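Local coordinates for protein salicylate carboxymethyltransferase (Clarkia breweri, PDB 1M6E) that catalyses the transfer of a methyl group from S-adenosyl-L-methionine to the carboxyl group of salicylic acid, giving methyl salicylate and S-adenosyl-L-homocysteine, at residues A[7-11]-A[310-315]; A[23-28]-A[282-288]; A[33-37]-A[72-76]; A[225-229]-A[332-336]. The contacts are given in a common frame with arbitrary orientation. Numbering follows the deposited sequence.

Contact 1: residues A[7-11]-A[310-315]; sequences LHMKG and AVAEPL. With SAH (S-adenosyl-L-homocysteine), chain C; SAL (2-hydroxybenzoic acid), chain D.
From His8 the chain leaves helix 4-7 and runs extended, antiparallel to the helix segment 310-315, which is kinked where Pro314 N and Leu315 N have no bond to the preceding turn. CA atoms pair as His8-Leu315 (5.9 Å), Lys10-Val311 (5.0 Å) and Gly11-Ala310 (4.7 Å). Leu7, chi1 and chi2 both t, places CD2 3.7 Å from Leu315 CD2 and 3.6 Å from Leu315 CA. His8 (-101/148) sets CB 3.5 Å from Leu315 CD2, while its p rotamer carries the imidazole to the cofactor product, NE2 3.2 Å from SAH C8. Met9 (-161/-179) directs CB away, yet its SD lies 4.2 Å from Pro314 CB; Met9 O is 3.5 Å from Pro314 CG. The N-terminal segment thus forms a wall of the combined cofactor and substrate pocket of this SABATH methyltransferase, backed by helix 303-320. Lys10, chi1 and chi2 both m, lies against both ligands: CG is 3.5 Å from SAH O3' and CE 3.9 Å from SAL O2', with Val311 CG1 3.6 Å from SAL C1'. Lys10 CA makes a CA-H...O contact of 3.3 Å to Ala310 O, and Gly11 N donates a hydrogen bond to that same Ala310 O (2.9 Å, 161°).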
# COMPACT_ATOMS: atom_id res chain seq x y z
N LEU A 7 11.49 7.55 10.31
CA LEU A 7 10.87 8.31 11.39
C LEU A 7 9.58 9.10 11.15
O LEU A 7 8.60 8.93 11.88
CB LEU A 7 11.91 9.23 12.01
CG LEU A 7 11.58 9.81 13.39
CD1 LEU A 7 12.84 10.44 13.95
CD2 LEU A 7 10.45 10.85 13.32
N HIS A 8 9.53 9.98 10.15
CA HIS A 8 8.30 10.72 10.04
C HIS A 8 7.24 10.35 9.03
O HIS A 8 7.50 9.87 7.91
CB HIS A 8 8.57 12.21 9.94
CG HIS A 8 8.76 12.72 8.55
ND1 HIS A 8 8.64 14.05 8.22
CD2 HIS A 8 9.07 12.08 7.40
CE1 HIS A 8 8.86 14.21 6.93
NE2 HIS A 8 9.12 13.03 6.41
N MET A 9 6.03 10.62 9.50
CA MET A 9 4.78 10.42 8.80
C MET A 9 3.84 11.32 9.61
O MET A 9 4.28 11.96 10.56
CB MET A 9 4.32 8.96 8.91
CG MET A 9 3.77 8.55 10.28
SD MET A 9 5.03 7.93 11.40
CE MET A 9 3.99 7.29 12.76
N LYS A 10 2.56 11.36 9.24
CA LYS A 10 1.58 12.20 9.93
C LYS A 10 0.77 11.25 10.75
O LYS A 10 0.82 10.06 10.47
CB LYS A 10 0.68 12.88 8.90
CG LYS A 10 1.42 13.59 7.78
CD LYS A 10 1.70 15.00 8.13
CE LYS A 10 3.03 15.40 7.64
NZ LYS A 10 3.90 14.52 8.43
N GLY A 11 0.07 11.75 11.78
CA GLY A 11 -0.73 10.88 12.64
C GLY A 11 -1.69 10.07 11.79
O GLY A 11 -2.34 10.64 10.91
N ALA A 310 -0.77 16.61 14.45
CA ALA A 310 -0.88 15.48 13.56
C ALA A 310 0.32 15.54 12.60
O ALA A 310 0.70 14.55 12.00
CB ALA A 310 -2.12 15.58 12.79
N VAL A 311 0.93 16.70 12.49
CA VAL A 311 2.06 16.90 11.59
C VAL A 311 3.42 16.61 12.23
O VAL A 311 4.34 16.14 11.56
CB VAL A 311 2.02 18.38 11.03
CG1 VAL A 311 3.29 18.72 10.30
CG2 VAL A 311 0.82 18.57 10.13
N ALA A 312 3.55 16.86 13.54
CA ALA A 312 4.84 16.69 14.20
C ALA A 312 4.85 15.78 15.41
O ALA A 312 5.91 15.47 15.94
CB ALA A 312 5.40 18.07 14.60
N GLU A 313 3.70 15.35 15.88
CA GLU A 313 3.70 14.49 17.05
C GLU A 313 4.71 13.35 16.93
O GLU A 313 5.33 12.99 17.93
CB GLU A 313 2.31 13.91 17.31
CG GLU A 313 2.12 13.36 18.71
CD GLU A 313 1.39 12.02 18.72
OE1 GLU A 313 1.01 11.57 19.81
OE2 GLU A 313 1.21 11.41 17.64
N PRO A 314 4.88 12.76 15.72
CA PRO A 314 5.83 11.66 15.55
C PRO A 314 7.32 12.07 15.64
O PRO A 314 8.13 11.36 16.22
CB PRO A 314 5.46 11.10 14.18
CG PRO A 314 4.06 11.41 14.05
CD PRO A 314 3.99 12.82 14.55
N LEU A 315 7.67 13.21 15.05
CA LEU A 315 9.05 13.69 15.11
C LEU A 315 9.43 13.89 16.57
O LEU A 315 10.53 13.54 17.00
CB LEU A 315 9.17 15.03 14.39
CG LEU A 315 8.94 15.02 12.89
CD1 LEU A 315 8.77 16.43 12.40
CD2 LEU A 315 10.11 14.35 12.19
N SAH C . -0.36 16.01 0.19
CA SAH C . -1.31 16.17 1.39
CB SAH C . -0.61 16.12 2.76
CG SAH C . 0.84 15.88 2.75
SD SAH C . 1.73 15.85 4.35
C SAH C . -2.05 17.51 1.41
O SAH C . -1.84 18.37 0.51
OXT SAH C . -2.87 17.63 2.42
C5' SAH C . 3.30 15.44 3.66
C4' SAH C . 3.64 13.90 3.44
O4' SAH C . 4.97 14.01 2.83
C3' SAH C . 3.94 13.13 4.78
O3' SAH C . 2.92 12.00 5.00
C2' SAH C . 5.26 12.54 4.60
O2' SAH C . 5.55 11.26 5.05
C1' SAH C . 5.56 12.88 3.07
N9 SAH C . 6.98 12.92 2.81
C8 SAH C . 8.00 13.60 3.45
N7 SAH C . 9.18 13.37 2.96
C5 SAH C . 8.92 12.49 1.94
C6 SAH C . 9.75 11.84 1.00
N6 SAH C . 11.07 12.03 1.02
N1 SAH C . 9.21 10.99 0.05
C2 SAH C . 7.85 10.80 0.04
N3 SAH C . 6.96 11.38 0.90
C4 SAH C . 7.57 12.21 1.83
C1' SAL D . 3.18 19.94 6.91
O1' SAL D . 2.06 19.63 6.48
O2' SAL D . 4.18 19.05 6.70
C1 SAL D . 3.36 21.26 7.63
C2 SAL D . 4.63 21.73 8.19
C3 SAL D . 4.66 22.99 8.83
C4 SAL D . 3.52 23.83 8.98
C5 SAL D . 2.28 23.43 8.46
C6 SAL D . 2.19 22.08 7.75
O2 SAL D . 5.82 21.06 8.14

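Contact 2: residues A[23-28]-A[282-288]. With SAH (S-adenosyl-L-homocysteine), chain C.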
# COMPACT_ATOMS: atom_id res chain seq x y z
N PHE A 23 -7.44 20.41 7.08
CA PHE A 23 -8.33 21.22 6.24
C PHE A 23 -7.60 22.34 5.57
O PHE A 23 -8.06 22.81 4.53
CB PHE A 23 -9.47 21.82 7.03
CG PHE A 23 -10.26 20.81 7.79
CD1 PHE A 23 -9.68 20.12 8.86
CD2 PHE A 23 -11.55 20.47 7.41
CE1 PHE A 23 -10.38 19.11 9.52
CE2 PHE A 23 -12.26 19.46 8.08
CZ PHE A 23 -11.66 18.79 9.13
N ILE A 24 -6.47 22.76 6.14
CA ILE A 24 -5.72 23.85 5.55
C ILE A 24 -4.99 23.39 4.34
O ILE A 24 -4.95 24.10 3.35
CB ILE A 24 -4.71 24.51 6.50
CG1 ILE A 24 -5.45 25.31 7.58
CG2 ILE A 24 -3.81 25.50 5.73
CD1 ILE A 24 -6.38 26.42 7.05
N GLN A 25 -4.41 22.21 4.41
CA GLN A 25 -3.70 21.71 3.23
C GLN A 25 -4.75 21.37 2.17
O GLN A 25 -4.46 21.31 0.97
CB GLN A 25 -2.84 20.48 3.57
CG GLN A 25 -3.20 19.83 4.88
CD GLN A 25 -2.41 20.39 6.03
OE1 GLN A 25 -2.96 20.72 7.08
NE2 GLN A 25 -1.09 20.50 5.84
N ARG A 26 -5.98 21.18 2.64
CA ARG A 26 -7.07 20.86 1.74
C ARG A 26 -7.53 22.05 0.93
O ARG A 26 -7.94 21.88 -0.19
CB ARG A 26 -8.27 20.32 2.49
CG ARG A 26 -9.36 19.84 1.56
CD ARG A 26 -10.15 18.77 2.26
NE ARG A 26 -10.81 17.86 1.34
CZ ARG A 26 -11.81 18.21 0.54
NH1 ARG A 26 -12.27 19.46 0.54
NH2 ARG A 26 -12.36 17.29 -0.24
N GLN A 27 -7.44 23.24 1.52
CA GLN A 27 -7.86 24.48 0.89
C GLN A 27 -6.83 24.94 -0.10
O GLN A 27 -7.16 25.55 -1.13
CB GLN A 27 -8.08 25.57 1.94
CG GLN A 27 -9.40 26.28 1.81
CD GLN A 27 -9.92 26.70 3.16
OE1 GLN A 27 -9.91 25.91 4.12
NE2 GLN A 27 -10.39 27.95 3.26
N VAL A 28 -5.57 24.65 0.22
CA VAL A 28 -4.46 24.99 -0.65
C VAL A 28 -4.60 24.17 -1.92
O VAL A 28 -4.32 24.65 -3.01
CB VAL A 28 -3.13 24.63 -0.00
CG1 VAL A 28 -2.00 24.86 -0.98
CG2 VAL A 28 -2.93 25.44 1.26
N ILE A 282 -2.01 31.90 2.63
CA ILE A 282 -3.21 31.45 3.31
C ILE A 282 -3.12 31.64 4.82
O ILE A 282 -2.06 31.48 5.39
CB ILE A 282 -3.46 29.97 2.98
CG1 ILE A 282 -4.68 29.45 3.75
CG2 ILE A 282 -2.19 29.17 3.24
CD1 ILE A 282 -5.17 28.08 3.27
N TYR A 283 -4.24 31.98 5.44
CA TYR A 283 -4.32 32.23 6.88
C TYR A 283 -4.54 30.99 7.68
O TYR A 283 -5.14 30.04 7.19
CB TYR A 283 -5.48 33.18 7.18
CG TYR A 283 -5.19 34.56 6.70
CD1 TYR A 283 -4.94 35.59 7.59
CD2 TYR A 283 -5.02 34.81 5.33
CE1 TYR A 283 -4.52 36.82 7.15
CE2 TYR A 283 -4.59 36.03 4.88
CZ TYR A 283 -4.33 37.04 5.80
OH TYR A 283 -3.83 38.25 5.38
N TRP A 284 -4.08 31.00 8.93
CA TRP A 284 -4.26 29.84 9.78
C TRP A 284 -5.74 29.78 10.16
O TRP A 284 -6.10 29.71 11.33
CB TRP A 284 -3.36 29.92 11.03
CG TRP A 284 -1.85 30.11 10.73
CD1 TRP A 284 -1.27 30.19 9.50
CD2 TRP A 284 -0.78 30.24 11.69
NE1 TRP A 284 0.09 30.35 9.62
CE2 TRP A 284 0.42 30.39 10.95
CE3 TRP A 284 -0.72 30.24 13.09
CZ2 TRP A 284 1.69 30.54 11.57
CZ3 TRP A 284 0.55 30.40 13.72
CH2 TRP A 284 1.73 30.54 12.95
N SER A 285 -6.60 29.87 9.15
CA SER A 285 -8.04 29.73 9.35
C SER A 285 -8.10 28.35 10.02
O SER A 285 -8.69 28.21 11.10
CB SER A 285 -8.75 29.69 8.00
OG SER A 285 -8.17 28.72 7.13
N SER A 286 -7.46 27.35 9.36
CA SER A 286 -7.31 25.93 9.80
C SER A 286 -8.62 25.23 10.10
O SER A 286 -8.61 24.14 10.69
CB SER A 286 -6.37 25.79 11.03
OG SER A 286 -4.98 25.54 10.73
N CYS A 287 -9.73 25.85 9.69
CA CYS A 287 -11.07 25.30 9.92
C CYS A 287 -11.91 25.20 8.65
O CYS A 287 -11.43 24.96 7.52
CB CYS A 287 -11.87 26.18 10.86
SG CYS A 287 -11.04 26.79 12.30
N THR A 288 -13.19 25.42 8.88
CA THR A 288 -14.21 25.40 7.87
C THR A 288 -15.39 26.11 8.55
O THR A 288 -15.20 26.82 9.53
CB THR A 288 -14.52 23.93 7.47
OG1 THR A 288 -15.86 23.83 6.97
CG2 THR A 288 -14.31 22.98 8.64
N SAH C . -0.36 16.01 0.19
CA SAH C . -1.31 16.17 1.39
CB SAH C . -0.61 16.12 2.76
CG SAH C . 0.84 15.88 2.75
SD SAH C . 1.73 15.85 4.35
C SAH C . -2.05 17.51 1.41
O SAH C . -1.84 18.37 0.51
OXT SAH C . -2.87 17.63 2.42
C5' SAH C . 3.30 15.44 3.66
C4' SAH C . 3.64 13.90 3.44
O4' SAH C . 4.97 14.01 2.83
C3' SAH C . 3.94 13.13 4.78
O3' SAH C . 2.92 12.00 5.00
C2' SAH C . 5.26 12.54 4.60
O2' SAH C . 5.55 11.26 5.05
C1' SAH C . 5.56 12.88 3.07
N9 SAH C . 6.98 12.92 2.81
C8 SAH C . 8.00 13.60 3.45
N7 SAH C . 9.18 13.37 2.96
C5 SAH C . 8.92 12.49 1.94
C6 SAH C . 9.75 11.84 1.00
N6 SAH C . 11.07 12.03 1.02
N1 SAH C . 9.21 10.99 0.05
C2 SAH C . 7.85 10.80 0.04
N3 SAH C . 6.96 11.38 0.90
C4 SAH C . 7.57 12.21 1.83
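The salicylate-binding site includes Gln25, on the helix segment 23-28, and this contact packs another side of that helix against the end of strand 275-283 and the loop after it. The CA-to-CB bond of Gln25 points away from 282-288; its CB lies 3.1 Å from SAH OXT, and its side chain also touches salicylate. Those of Phe23, Ile24 and Gln27 point toward the partner. Ile24, the most covered residue of its segment, sets CG2 3.8 Å from Ile282 CD1, which also lies 4.0 Å from Val28 CG2 and 4.1 Å from Gln27 CB. Toward the 287-288 end of the partner, Phe23 CB is 3.7 Å from Cys287 O, and Phe23 CD2 is 3.9 Å from CG2 of the poorly ordered Thr288. The strand ends in an inverse gamma turn centred on Trp284, bringing Ser286 CA within 5.0 Å of Ile24 CA. Around it, Ile282 is backbone hydrogen-bonded to Phe347 of strand 346-355, whose Asn349 touches both Ile282 and Val28, while Trp284 and Ser286 lie on Val304 of helix 303-320.

Contact 3: residues A[33-37]-A[72-76]; sequences KPITE and ELIKT
Two segments at the starts of helices face each other here: residues 33-37 are helical throughout, whereas 72-76 opens as a loop and becomes helical at Ile74. They run side by side in the same direction, with Lys33 CA 8.1 Å from Glu72 CA and Glu37 CA 7.2 Å from Thr76 CA. The hydrogen bond across the segments runs from Thr76 OG1 to Glu37 OE1, very short at 2.5 Å. Glu37 reaches it with chi1 and chi2 both m, Thr76 with chi1 m. The second carboxylate oxygen, Glu37 OE2, is 3.5 Å from Thr76 OG1 at a poor angle and is not bonded to it. At the other end Lys33 (chi1, chi3 and chi4 t, chi2 -133°) brings NZ into a long salt bridge of 4.0 Å with Glu72 OE2; Lys33 CE is 3.5 Å from the same oxygen. Thr36 OG1 is satisfied by Thr32 O in the preceding turn. Glu37 N donates to Lys33 O (2.8 Å) within the helix, and Glu37 O is hydrogen-bonded to Thr41 OG1. The polar pairs lie beside one apolar contact, Thr36 CG2 3.3 Å from Leu73 CD2. Thr36 and Leu73 also both touch Phe142, Leu73 rests on Ile55 of strand 52-58, and Ile74 packs on Ile55 and on strand 91-98, so the pair joins helices 33-44 and 74-82 over the Rossmann-type sheet.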
# COMPACT_ATOMS: atom_id res chain seq x y z
N LYS A 33 -6.35 24.59 -7.87
CA LYS A 33 -7.08 23.87 -8.92
C LYS A 33 -6.83 24.48 -10.31
O LYS A 33 -6.50 23.77 -11.25
CB LYS A 33 -8.58 23.90 -8.59
CG LYS A 33 -9.38 22.71 -9.07
CD LYS A 33 -10.67 23.16 -9.77
CE LYS A 33 -11.55 21.95 -10.16
NZ LYS A 33 -12.75 22.29 -10.97
N PRO A 34 -6.99 25.82 -10.45
CA PRO A 34 -6.77 26.48 -11.74
C PRO A 34 -5.44 26.17 -12.42
O PRO A 34 -5.41 25.86 -13.63
CB PRO A 34 -6.88 27.96 -11.37
CG PRO A 34 -7.88 27.96 -10.28
CD PRO A 34 -7.41 26.81 -9.44
N ILE A 35 -4.36 26.24 -11.65
CA ILE A 35 -3.01 26.00 -12.16
C ILE A 35 -2.91 24.56 -12.70
O ILE A 35 -2.20 24.29 -13.68
CB ILE A 35 -1.90 26.22 -11.06
CG1 ILE A 35 -2.10 27.57 -10.35
CG2 ILE A 35 -0.51 26.19 -11.71
CD1 ILE A 35 -3.39 27.66 -9.49
N THR A 36 -3.64 23.66 -12.04
CA THR A 36 -3.69 22.25 -12.42
C THR A 36 -4.64 21.98 -13.59
O THR A 36 -4.49 21.00 -14.32
CB THR A 36 -4.11 21.40 -11.23
OG1 THR A 36 -3.67 22.02 -10.03
CG2 THR A 36 -3.48 20.03 -11.33
N GLU A 37 -5.63 22.86 -13.76
CA GLU A 37 -6.57 22.75 -14.86
C GLU A 37 -5.83 23.04 -16.17
O GLU A 37 -5.94 22.30 -17.18
CB GLU A 37 -7.70 23.75 -14.63
CG GLU A 37 -8.51 23.36 -13.44
CD GLU A 37 -8.67 21.85 -13.39
OE1 GLU A 37 -9.15 21.28 -14.40
OE2 GLU A 37 -8.30 21.22 -12.37
N GLU A 72 -9.58 15.23 -9.19
CA GLU A 72 -10.12 16.44 -9.74
C GLU A 72 -9.32 16.68 -10.98
O GLU A 72 -9.25 17.79 -11.49
CB GLU A 72 -9.91 17.57 -8.75
CG GLU A 72 -10.84 18.72 -8.99
CD GLU A 72 -12.26 18.43 -8.50
OE1 GLU A 72 -12.63 17.24 -8.41
OE2 GLU A 72 -12.99 19.42 -8.22
N LEU A 73 -8.66 15.61 -11.42
CA LEU A 73 -7.84 15.63 -12.63
C LEU A 73 -8.53 14.65 -13.52
O LEU A 73 -8.77 14.92 -14.68
CB LEU A 73 -6.41 15.13 -12.36
CG LEU A 73 -5.47 16.00 -11.53
CD1 LEU A 73 -4.06 15.45 -11.67
CD2 LEU A 73 -5.50 17.46 -12.00
N ILE A 74 -8.84 13.49 -12.96
CA ILE A 74 -9.55 12.46 -13.70
C ILE A 74 -10.90 13.07 -13.99
O ILE A 74 -11.54 12.74 -14.99
CB ILE A 74 -9.67 11.18 -12.86
CG1 ILE A 74 -8.26 10.64 -12.59
CG2 ILE A 74 -10.55 10.15 -13.59
CD1 ILE A 74 -8.21 9.41 -11.74
N LYS A 75 -11.32 13.98 -13.13
CA LYS A 75 -12.58 14.67 -13.34
C LYS A 75 -12.40 15.44 -14.64
O LYS A 75 -12.86 15.03 -15.71
CB LYS A 75 -12.84 15.65 -12.21
CG LYS A 75 -14.28 16.09 -12.15
CD LYS A 75 -15.12 15.05 -11.44
CE LYS A 75 -14.84 15.04 -9.93
NZ LYS A 75 -15.51 13.91 -9.22
N THR A 76 -11.70 16.57 -14.51
CA THR A 76 -11.39 17.47 -15.62
C THR A 76 -11.14 16.78 -16.94
O THR A 76 -11.69 17.18 -17.94
CB THR A 76 -10.15 18.32 -15.32
OG1 THR A 76 -10.42 19.19 -14.22
CG2 THR A 76 -9.76 19.13 -16.51

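Contact 4: residues A[225-229]-A[332-336]; sequences IWQLL and YKLLI
One hydrogen bond and a cluster of apolar side chains join the N-terminal part of helix 227-238 to the middle of helix 322-341. The nearest CA pairs are Leu229-Tyr332 at 5.5 Å and Leu228-Leu335 at 6.4 Å. Ile225 has a positive phi (122/-43); segment 332-336 is regular helix. The hydrogen bond is donated by Tyr332 OH to Ile225 O, very short at 2.5 Å, with the oxygen at the ring edge near its plane; Tyr332 chi1 is t. Against the face of that ring lies a CH-pi contact, Leu229 CB being 4.0 Å from the Tyr332 centroid and 21° off the normal. Apolar packing completes the set: Leu228 CB points toward the partner, 3.7 Å from Tyr332 CE1, with Leu228 CD2 3.4 Å from Leu335 CB and Leu228 CD1 3.8 Å from Ile336 CG2. Ile225 CD1 lies 4.2 Å from Tyr332 CZ. The CA-to-CB bond of Trp226 points away, and its indole lines the salicylate pocket, meeting the rings of Tyr167 and Tyr255. Ile225 and Ile336 both pack on Trp284. Ile225, Trp226 and Tyr332 all touch Met308 of helix 303-320, so both segments pack around a residue of the salicylate pocket.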
# COMPACT_ATOMS: atom_id res chain seq x y z
N ILE A 225 5.75 29.28 14.23
CA ILE A 225 4.94 28.04 14.22
C ILE A 225 5.84 27.00 14.87
O ILE A 225 5.39 26.21 15.70
CB ILE A 225 4.52 27.51 12.78
CG1 ILE A 225 3.40 26.47 12.91
CG2 ILE A 225 5.67 26.80 12.09
CD1 ILE A 225 2.17 26.90 13.72
N TRP A 226 7.11 27.02 14.47
CA TRP A 226 8.12 26.13 15.02
C TRP A 226 8.70 26.90 16.19
O TRP A 226 8.80 26.38 17.30
CB TRP A 226 9.18 25.82 13.98
CG TRP A 226 8.66 24.94 12.87
CD1 TRP A 226 8.75 25.18 11.53
CD2 TRP A 226 8.08 23.62 12.99
NE1 TRP A 226 8.29 24.11 10.82
CE2 TRP A 226 7.87 23.13 11.68
CE3 TRP A 226 7.73 22.81 14.08
CZ2 TRP A 226 7.34 21.86 11.42
CZ3 TRP A 226 7.19 21.54 13.82
CH2 TRP A 226 7.00 21.08 12.50
N GLN A 227 9.04 28.16 15.91
CA GLN A 227 9.53 29.08 16.94
C GLN A 227 8.56 28.94 18.10
O GLN A 227 8.96 28.69 19.22
CB GLN A 227 9.48 30.50 16.42
CG GLN A 227 9.96 31.56 17.41
CD GLN A 227 11.18 32.33 16.90
OE1 GLN A 227 11.28 32.66 15.71
NE2 GLN A 227 12.12 32.64 17.80
N LEU A 228 7.27 29.07 17.81
CA LEU A 228 6.27 28.91 18.85
C LEU A 228 6.37 27.55 19.56
O LEU A 228 6.11 27.44 20.76
CB LEU A 228 4.87 29.10 18.25
CG LEU A 228 4.42 30.57 18.19
CD1 LEU A 228 3.67 30.88 16.87
CD2 LEU A 228 3.55 30.83 19.43
N LEU A 229 6.75 26.50 18.83
CA LEU A 229 6.86 25.18 19.45
C LEU A 229 8.12 25.18 20.32
O LEU A 229 8.10 24.77 21.50
CB LEU A 229 6.93 24.07 18.40
CG LEU A 229 7.35 22.72 19.01
CD1 LEU A 229 6.27 22.10 19.96
CD2 LEU A 229 7.66 21.80 17.86
N TYR A 332 1.98 24.71 23.60
CA TYR A 332 2.13 25.15 22.24
C TYR A 332 0.78 25.74 21.83
O TYR A 332 0.73 26.78 21.23
CB TYR A 332 2.51 23.93 21.37
CG TYR A 332 2.74 24.20 19.91
CD1 TYR A 332 3.34 25.37 19.48
CD2 TYR A 332 2.32 23.28 18.94
CE1 TYR A 332 3.51 25.64 18.13
CE2 TYR A 332 2.50 23.54 17.58
CZ TYR A 332 3.09 24.72 17.19
OH TYR A 332 3.22 25.04 15.85
N LYS A 333 -0.32 25.08 22.21
CA LYS A 333 -1.68 25.56 21.87
C LYS A 333 -1.91 27.03 22.24
O LYS A 333 -2.29 27.85 21.39
CB LYS A 333 -2.72 24.69 22.57
CG LYS A 333 -4.15 25.17 22.44
CD LYS A 333 -5.00 24.77 23.65
CE LYS A 333 -5.23 23.27 23.77
NZ LYS A 333 -4.04 22.44 24.18
N LEU A 334 -1.69 27.32 23.53
CA LEU A 334 -1.82 28.64 24.14
C LEU A 334 -0.93 29.68 23.45
O LEU A 334 -1.35 30.80 23.14
CB LEU A 334 -1.45 28.52 25.61
CG LEU A 334 -2.60 28.15 26.55
CD1 LEU A 334 -3.76 27.63 25.77
CD2 LEU A 334 -2.16 27.12 27.56
N LEU A 335 0.32 29.33 23.22
CA LEU A 335 1.22 30.25 22.58
C LEU A 335 0.69 30.72 21.26
O LEU A 335 0.78 31.90 20.96
CB LEU A 335 2.59 29.61 22.40
CG LEU A 335 3.56 29.70 23.58
CD1 LEU A 335 4.33 31.00 23.43
CD2 LEU A 335 2.82 29.62 24.93
N ILE A 336 0.14 29.82 20.44
CA ILE A 336 -0.37 30.28 19.13
C ILE A 336 -1.66 31.05 19.34
O ILE A 336 -1.86 32.09 18.69
CB ILE A 336 -0.63 29.14 18.08
CG1 ILE A 336 -0.28 27.75 18.65
CG2 ILE A 336 0.18 29.44 16.80
CD1 ILE A 336 -0.63 26.56 17.72

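Overall arrangement
From the N terminus, 7-11 opens the longest loop, which closes on helix 303-320 as contact 1. Within it, contact 2 spans from helix 23-31 to the end of strand 275-283, and contact 3, closing first between helices 33-44 and 74-82, lies within contact 2 in turn. Contact 4 opens at 225-229, before contacts 2 and 1 close, and ends on helix 322-341, so it crosses both and follows contact 3 in series. Contacts 1 and 2 both touch SAH. Trp284 of contact 2 packs on Ile225 and Ile336 of contact 4, while Ala312 of contact 1 meets Trp226. Contact 3 stands apart, its centre about 35 Å from that of contact 4, across the chain's centre.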